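Local coordinates for PKS_KS domain-containing protein (PDB 6SMO) that probably acts as a beta-ketoacyl-ACP synthase, and here holds a twelve-carbon aldehyde bearing five keto groups in its pocket, at residues B[210-215]-B[272-277]; B[342-347]-B[406-411]. One frame throughout, in Å; residues are numbered along the deposited sequence.

Contact 1. Residues B[210-215]-B[272-277]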
ATOM      1  N   ALA B 210      16.861 -14.791   1.275  1.00 39.06           N
ATOM      2  CA  ALA B 210      17.610 -13.876   2.170  1.00 38.81           C
ATOM      3  C   ALA B 210      17.971 -14.588   3.478  1.00 38.81           C
ATOM      4  O   ALA B 210      17.228 -15.502   3.886  1.00 38.95           O
ATOM      5  CB  ALA B 210      16.793 -12.636   2.436  1.00 38.33           C
ATOM      6  N   ASP B 211      19.083 -14.176   4.098  1.00 38.56           N
ATOM      7  CA  ASP B 211      19.527 -14.621   5.447  1.00 38.59           C
ATOM      8  C   ASP B 211      19.140 -13.545   6.466  1.00 37.89           C
ATOM      9  O   ASP B 211      18.570 -13.907   7.510  1.00 37.53           O
ATOM     10  CB  ASP B 211      21.031 -14.907   5.473  1.00 39.28           C
ATOM     11  CG  ASP B 211      21.443 -16.127   4.665  1.00 39.76           C
ATOM     12  OD1 ASP B 211      20.639 -17.078   4.580  1.00 40.00           O
ATOM     13  OD2 ASP B 211      22.565 -16.115   4.120  1.00 40.37           O
ATOM     14  N   ILE B 212      19.445 -12.278   6.161  1.00 37.35           N
ATOM     15  CA  ILE B 212      19.063 -11.076   6.962  1.00 36.47           C
ATOM     16  C   ILE B 212      17.995 -10.302   6.178  1.00 35.39           C
ATOM     17  O   ILE B 212      17.995 -10.395   4.935  1.00 35.37           O
ATOM     18  CB  ILE B 212      20.294 -10.195   7.269  1.00 36.87           C
ATOM     19  CG1 ILE B 212      21.519 -11.025   7.669  1.00 37.66           C
ATOM     20  CG2 ILE B 212      19.959  -9.152   8.325  1.00 36.56           C
ATOM     21  CD1 ILE B 212      22.831 -10.283   7.544  1.00 38.19           C
ATOM     22  N   MET B 213      17.121  -9.571   6.875  1.00 34.08           N
ATOM     23  CA  MET B 213      16.064  -8.728   6.252  1.00 33.41           C
ATOM     24  C   MET B 213      15.662  -7.599   7.210  1.00 32.55           C
ATOM     25  O   MET B 213      15.187  -7.903   8.322  1.00 31.86           O
ATOM     26  CB  MET B 213      14.833  -9.571   5.898  1.00 33.43           C
ATOM     27  CG  MET B 213      14.020  -9.003   4.751  1.00 33.35           C
ATOM     28  SD  MET B 213      14.749  -9.351   3.134  1.00 33.80           S
ATOM     29  CE  MET B 213      13.687  -8.367   2.078  1.00 33.73           C
ATOM     30  N   LEU B 214      15.858  -6.346   6.789  1.00 32.23           N
ATOM     31  CA  LEU B 214      15.411  -5.128   7.518  1.00 31.88           C
ATOM     32  C   LEU B 214      13.975  -4.804   7.087  1.00 31.79           C
ATOM     33  O   LEU B 214      13.787  -4.373   5.933  1.00 31.81           O
ATOM     34  CB  LEU B 214      16.372  -3.974   7.209  1.00 31.40           C
ATOM     35  CG  LEU B 214      16.231  -2.741   8.102  1.00 31.30           C
ATOM     36  CD1 LEU B 214      17.586  -2.097   8.360  1.00 31.43           C
ATOM     37  CD2 LEU B 214      15.268  -1.729   7.500  1.00 31.15           C
ATOM     38  N   ALA B 215      13.005  -5.021   7.982  1.00 31.87           N
ATOM     39  CA  ALA B 215      11.553  -4.892   7.713  1.00 31.91           C
ATOM     40  C   ALA B 215      10.923  -3.899   8.697  1.00 31.83           C
ATOM     41  O   ALA B 215      11.504  -3.681   9.777  1.00 32.24           O
ATOM     42  CB  ALA B 215      10.900  -6.249   7.805  1.00 32.25           C
ATOM     43  N   TYR B 272      16.941 -18.465  11.652  1.00 44.10           N
ATOM     44  CA  TYR B 272      17.226 -19.058  12.986  1.00 45.71           C
ATOM     45  C   TYR B 272      18.662 -19.597  13.007  1.00 46.20           C
ATOM     46  O   TYR B 272      19.359 -19.398  14.022  1.00 45.58           O
ATOM     47  CB  TYR B 272      16.208 -20.152  13.320  1.00 46.85           C
ATOM     48  CG  TYR B 272      16.316 -20.708  14.717  1.00 48.75           C
ATOM     49  CD1 TYR B 272      16.156 -19.890  15.825  1.00 48.96           C
ATOM     50  CD2 TYR B 272      16.567 -22.052  14.939  1.00 50.28           C
ATOM     51  CE1 TYR B 272      16.252 -20.388  17.114  1.00 50.48           C
ATOM     52  CE2 TYR B 272      16.664 -22.569  16.222  1.00 51.59           C
ATOM     53  CZ  TYR B 272      16.506 -21.734  17.314  1.00 51.40           C
ATOM     54  OH  TYR B 272      16.600 -22.236  18.580  1.00 53.25           O
ATOM     55  N   GLU B 273      19.087 -20.246  11.916  1.00 46.72           N
ATOM     56  CA  GLU B 273      20.445 -20.834  11.753  1.00 47.94           C
ATOM     57  C   GLU B 273      21.489 -19.711  11.687  1.00 46.83           C
ATOM     58  O   GLU B 273      22.545 -19.856  12.334  1.00 46.88           O
ATOM     59  CB  GLU B 273      20.511 -21.710  10.500  1.00 49.36           C
ATOM     60  CG  GLU B 273      19.641 -22.955  10.578  1.00 51.15           C
ATOM     61  CD  GLU B 273      20.057 -23.966  11.633  1.00 52.37           C
ATOM     62  OE1 GLU B 273      19.177 -24.430  12.386  1.00 53.07           O
ATOM     63  OE2 GLU B 273      21.260 -24.291  11.697  1.00 54.13           O
ATOM     64  N   HIS B 274      21.199 -18.640  10.938  1.00 45.17           N
ATOM     65  CA  HIS B 274      22.101 -17.474  10.723  1.00 44.94           C
ATOM     66  C   HIS B 274      22.348 -16.740  12.047  1.00 45.34           C
ATOM     67  O   HIS B 274      23.496 -16.309  12.274  1.00 44.69           O
ATOM     68  CB  HIS B 274      21.526 -16.529   9.659  1.00 44.07           C
ATOM     69  CG  HIS B 274      22.465 -15.441   9.256  1.00 43.76           C
ATOM     70  ND1 HIS B 274      22.498 -14.217   9.895  1.00 43.11           N
ATOM     71  CD2 HIS B 274      23.408 -15.389   8.289  1.00 43.59           C
ATOM     72  CE1 HIS B 274      23.417 -13.456   9.337  1.00 42.85           C
ATOM     73  NE2 HIS B 274      23.990 -14.151   8.349  1.00 43.03           N
ATOM     74  N   ALA B 275      21.307 -16.598  12.875  1.00 46.03           N
ATOM     75  CA  ALA B 275      21.339 -15.888  14.176  1.00 46.77           C
ATOM     76  C   ALA B 275      22.170 -16.680  15.194  1.00 48.04           C
ATOM     77  O   ALA B 275      22.933 -16.044  15.948  1.00 48.80           O
ATOM     78  CB  ALA B 275      19.932 -15.657  14.673  1.00 46.31           C
ATOM     79  N   LYS B 276      22.021 -18.010  15.216  1.00 49.70           N
ATOM     80  CA  LYS B 276      22.684 -18.916  16.195  1.00 50.35           C
ATOM     81  C   LYS B 276      24.195 -18.971  15.933  1.00 49.95           C
ATOM     82  O   LYS B 276      24.952 -19.025  16.921  1.00 50.17           O
ATOM     83  CB  LYS B 276      22.079 -20.323  16.143  1.00 51.94           C
ATOM     84  CG  LYS B 276      20.798 -20.504  16.948  1.00 53.41           C
ATOM     85  CD  LYS B 276      20.461 -21.954  17.237  1.00 55.56           C
ATOM     86  CE  LYS B 276      20.160 -22.759  15.990  1.00 56.95           C
ATOM     87  NZ  LYS B 276      19.793 -24.157  16.319  1.00 58.29           N
ATOM     88  N   GLN B 277      24.615 -18.959  14.662  1.00 49.97           N
ATOM     89  CA  GLN B 277      26.041 -19.095  14.254  1.00 51.12           C
ATOM     90  C   GLN B 277      26.843 -17.873  14.726  1.00 49.86           C
ATOM     91  O   GLN B 277      27.977 -18.073  15.205  1.00 50.59           O
ATOM     92  CB  GLN B 277      26.164 -19.292  12.740  1.00 52.29           C
ATOM     93  CG  GLN B 277      25.793 -20.696  12.276  1.00 53.71           C
ATOM     94  CD  GLN B 277      26.789 -21.743  12.718  1.00 55.21           C
ATOM     95  OE1 GLN B 277      26.444 -22.708  13.395  1.00 56.41           O
ATOM     96  NE2 GLN B 277      28.042 -21.555  12.338  1.00 56.85           N
TER
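H274 meets D211 and I212 at a strand-to-helix junction of the thiolase-like fold. Strand 263-271 runs antiparallel to strand 212-219 and passes straight into helix 272-277, whose first turn sends one imidazole back to the residues that open the neighbouring strand. The contact thus illustrates how a single side chain can tie a helix to the strand beside the one it follows.

The contact is one of van der Waals packing. H274 holds CG anti to its own backbone N (chi1 -172°), which carries the ring away from the helix and up to the two residues. D211 meets one end of it, CB lying 3.7 Å from H274 CD2, and the carboxylate is turned only 19° from the plane of the imidazole. I212 takes the other end: its CG1 branch, which stands beside the backbone N of I212, brings CD1 to 3.7 Å from H274 CE1. Both approach the ring obliquely.

The polar partners of D211 and of H274 ND1 lie outside the pair. D211 OD1 forms salt bridges with R27 and R122, while ND1 of H274 is hydrogen-bonded to E270, four residues earlier and still in strand 263-271; this bond probably fixes the rotation of the ring. D211 OD2 and H274 NE2 stay 4.9 Å apart, too far for a bond. I212 CG1 lies 3.5 Å from H274 CE1, the ring carbon between the two nitrogens.

Contact 2. Residues B[342-347]-B[406-411]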
ATOM      1  N   ASN B 342     -15.413  -4.925  15.434  1.00 39.09           N
ATOM      2  CA  ASN B 342     -15.024  -5.855  14.337  1.00 39.24           C
ATOM      3  C   ASN B 342     -14.004  -6.871  14.864  1.00 39.40           C
ATOM      4  O   ASN B 342     -14.183  -8.076  14.595  1.00 39.51           O
ATOM      5  CB  ASN B 342     -14.488  -5.094  13.119  1.00 38.81           C
ATOM      6  CG  ASN B 342     -13.950  -5.994  12.027  1.00 38.83           C
ATOM      7  OD1 ASN B 342     -12.818  -6.465  12.104  1.00 38.35           O
ATOM      8  ND2 ASN B 342     -14.744  -6.219  10.992  1.00 39.08           N
ATOM      9  N   GLU B 343     -12.981  -6.397  15.583  1.00 39.44           N
ATOM     10  CA  GLU B 343     -11.860  -7.226  16.107  1.00 39.68           C
ATOM     11  C   GLU B 343     -12.349  -8.113  17.259  1.00 39.14           C
ATOM     12  O   GLU B 343     -11.928  -9.284  17.313  1.00 39.08           O
ATOM     13  CB  GLU B 343     -10.702  -6.337  16.567  1.00 40.43           C
ATOM     14  CG  GLU B 343      -9.926  -5.719  15.420  1.00 41.05           C
ATOM     15  CD  GLU B 343      -8.628  -5.055  15.840  1.00 41.51           C
ATOM     16  OE1 GLU B 343      -8.691  -4.021  16.536  1.00 42.76           O
ATOM     17  OE2 GLU B 343      -7.556  -5.581  15.483  1.00 42.19           O
ATOM     18  N   SER B 344     -13.182  -7.568  18.152  1.00 38.62           N
ATOM     19  CA  SER B 344     -13.750  -8.281  19.327  1.00 38.73           C
ATOM     20  C   SER B 344     -14.551  -9.499  18.855  1.00 38.16           C
ATOM     21  O   SER B 344     -14.317 -10.601  19.390  1.00 38.00           O
ATOM     22  CB  SER B 344     -14.592  -7.359  20.170  1.00 39.56           C
ATOM     23  OG  SER B 344     -13.804  -6.306  20.703  1.00 40.49           O
ATOM     24  N   ASN B 345     -15.445  -9.302  17.880  1.00 37.75           N
ATOM     25  CA  ASN B 345     -16.314 -10.364  17.301  1.00 37.51           C
ATOM     26  C   ASN B 345     -15.462 -11.345  16.482  1.00 36.99           C
ATOM     27  O   ASN B 345     -15.835 -12.533  16.429  1.00 37.33           O
ATOM     28  CB  ASN B 345     -17.450  -9.773  16.461  1.00 37.41           C
ATOM     29  CG  ASN B 345     -18.498  -9.062  17.292  1.00 37.29           C
ATOM     30  OD1 ASN B 345     -18.774  -9.452  18.426  1.00 36.74           O
ATOM     31  ND2 ASN B 345     -19.094  -8.021  16.735  1.00 37.48           N
ATOM     32  N   ALA B 346     -14.372 -10.870  15.869  1.00 36.49           N
ATOM     33  CA  ALA B 346     -13.424 -11.690  15.076  1.00 37.02           C
ATOM     34  C   ALA B 346     -12.709 -12.691  15.993  1.00 37.27           C
ATOM     35  O   ALA B 346     -12.651 -13.884  15.631  1.00 37.38           O
ATOM     36  CB  ALA B 346     -12.439 -10.807  14.349  1.00 36.96           C
ATOM     37  N   ILE B 347     -12.198 -12.220  17.137  1.00 37.42           N
ATOM     38  CA  ILE B 347     -11.501 -13.049  18.168  1.00 37.74           C
ATOM     39  C   ILE B 347     -12.508 -14.038  18.772  1.00 38.37           C
ATOM     40  O   ILE B 347     -12.116 -15.193  19.026  1.00 37.76           O
ATOM     41  CB  ILE B 347     -10.839 -12.157  19.241  1.00 37.44           C
ATOM     42  CG1 ILE B 347      -9.717 -11.300  18.646  1.00 37.32           C
ATOM     43  CG2 ILE B 347     -10.338 -12.985  20.416  1.00 37.34           C
ATOM     44  CD1 ILE B 347      -9.368 -10.082  19.469  1.00 37.34           C
ATOM     45  N   LEU B 406     -14.514  -8.367  26.191  1.00 44.46           N
ATOM     46  CA  LEU B 406     -13.297  -9.203  26.391  1.00 44.01           C
ATOM     47  C   LEU B 406     -12.366  -8.491  27.381  1.00 42.52           C
ATOM     48  O   LEU B 406     -12.662  -7.337  27.746  1.00 43.39           O
ATOM     49  CB  LEU B 406     -12.600  -9.430  25.046  1.00 44.28           C
ATOM     50  CG  LEU B 406     -13.398 -10.213  24.003  1.00 44.87           C
ATOM     51  CD1 LEU B 406     -12.794 -10.045  22.617  1.00 44.83           C
ATOM     52  CD2 LEU B 406     -13.482 -11.687  24.371  1.00 45.32           C
ATOM     53  N   ASP B 407     -11.289  -9.163  27.801  1.00 41.46           N
ATOM     54  CA  ASP B 407     -10.238  -8.596  28.690  1.00 40.46           C
ATOM     55  C   ASP B 407      -9.336  -7.689  27.845  1.00 39.74           C
ATOM     56  O   ASP B 407      -8.627  -8.220  26.969  1.00 39.89           O
ATOM     57  CB  ASP B 407      -9.444  -9.709  29.383  1.00 39.92           C
ATOM     58  CG  ASP B 407      -8.400  -9.222  30.377  1.00 39.61           C
ATOM     59  OD1 ASP B 407      -8.275  -7.992  30.552  1.00 39.06           O
ATOM     60  OD2 ASP B 407      -7.718 -10.081  30.972  1.00 39.04           O
ATOM     61  N   TYR B 408      -9.369  -6.375  28.098  1.00 39.28           N
ATOM     62  CA  TYR B 408      -8.627  -5.343  27.325  1.00 38.92           C
ATOM     63  C   TYR B 408      -7.495  -4.735  28.166  1.00 39.58           C
ATOM     64  O   TYR B 408      -6.858  -3.775  27.681  1.00 39.49           O
ATOM     65  CB  TYR B 408      -9.587  -4.269  26.809  1.00 38.59           C
ATOM     66  CG  TYR B 408     -10.655  -4.801  25.889  1.00 37.87           C
ATOM     67  CD1 TYR B 408     -10.324  -5.428  24.698  1.00 37.30           C
ATOM     68  CD2 TYR B 408     -11.998  -4.688  26.210  1.00 37.70           C
ATOM     69  CE1 TYR B 408     -11.298  -5.931  23.850  1.00 37.45           C
ATOM     70  CE2 TYR B 408     -12.984  -5.183  25.372  1.00 37.78           C
ATOM     71  CZ  TYR B 408     -12.635  -5.805  24.187  1.00 37.78           C
ATOM     72  OH  TYR B 408     -13.601  -6.294  23.358  1.00 38.00           O
ATOM     73  N   ILE B 409      -7.238  -5.277  29.363  1.00 40.37           N
ATOM     74  CA  ILE B 409      -6.110  -4.872  30.256  1.00 40.75           C
ATOM     75  C   ILE B 409      -6.189  -3.363  30.484  1.00 41.25           C
ATOM     76  O   ILE B 409      -5.297  -2.622  30.074  1.00 41.22           O
ATOM     77  CB  ILE B 409      -4.755  -5.290  29.645  1.00 40.61           C
ATOM     78  CG1 ILE B 409      -4.806  -6.689  29.023  1.00 40.54           C
ATOM     79  CG2 ILE B 409      -3.636  -5.179  30.671  1.00 40.69           C
ATOM     80  CD1 ILE B 409      -3.981  -6.813  27.767  1.00 40.36           C
ATOM     81  N   PRO B 410      -7.263  -2.858  31.132  1.00 41.68           N
ATOM     82  CA  PRO B 410      -7.495  -1.416  31.222  1.00 41.65           C
ATOM     83  C   PRO B 410      -6.592  -0.695  32.237  1.00 41.92           C
ATOM     84  O   PRO B 410      -6.582  -1.084  33.391  1.00 42.33           O
ATOM     85  CB  PRO B 410      -8.969  -1.339  31.649  1.00 41.83           C
ATOM     86  CG  PRO B 410      -9.183  -2.594  32.467  1.00 41.86           C
ATOM     87  CD  PRO B 410      -8.312  -3.642  31.805  1.00 41.66           C
ATOM     88  N   ASN B 411      -5.843   0.309  31.763  1.00 42.08           N
ATOM     89  CA  ASN B 411      -5.184   1.374  32.571  1.00 42.03           C
ATOM     90  C   ASN B 411      -3.864   0.867  33.169  1.00 42.13           C
ATOM     91  O   ASN B 411      -2.832   1.520  32.918  1.00 41.76           O
ATOM     92  CB  ASN B 411      -6.137   1.945  33.626  1.00 42.15           C
ATOM     93  CG  ASN B 411      -7.419   2.487  33.025  1.00 41.93           C
ATOM     94  OD1 ASN B 411      -7.429   2.958  31.889  1.00 40.89           O
ATOM     95  ND2 ASN B 411      -8.505   2.423  33.776  1.00 42.18           N
TER
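S344 and Y408 both set their first torsion near -60° (-63° and -60°), so that OG and the aromatic ring each stand beside their own backbone N, and the two hydroxyls are brought together. The tyrosine gives the proton: Y408 OH lies 2.7 Å from S344 OG, which sits at the edge of the ring, near its plane. S344 OG is also bonded to the carbonyl of D340, one turn back, and a carbonyl can only accept; the serine hydroxyl thus links the buried phenol to the helix backbone. That helix, 337-350, is the connection of a beta-alpha-beta crossover between the parallel neighbours 326-330 and 360-361 in the C-terminal half of the ketosynthase, and the loop 406-411 packs against it. L406 CD1 is in van der Waals contact with S344 O at 3.6 Å and in apolar contact with I347 CG2 at 4.4 Å; L406 and I347 also touch I360. The carbonyl carbon of L406 lies over one face of the Y408 ring, near the rim, and F251 stacks with the same ring. Beyond the tyrosine an Asx turn shapes the loop, with I409 N donating to D407 OD1 at 3.1 Å, from 32° outside the carboxylate plane.

Contacts 1 and 2 use different glue, one a van der Waals packing round an imidazole and one centred on a pair of hydroxyls, in the two halves of one ketosynthase. Their centres lie 34 Å apart and their nearest atoms about 20 Å, so they do not touch, yet strand 212-219 of contact 1 and the strands that flank the helix of contact 2 belong to the same mixed sheet. None of the four segments supplies a residue to the pocket of the bound polyketone aldehyde. Links to it run through the fold: strand 212-219 leads to helix 224-233, which carries S226 and F230 of the pocket, and I347 touches L424 in strand 420-427, which ends at the pocket residue G427.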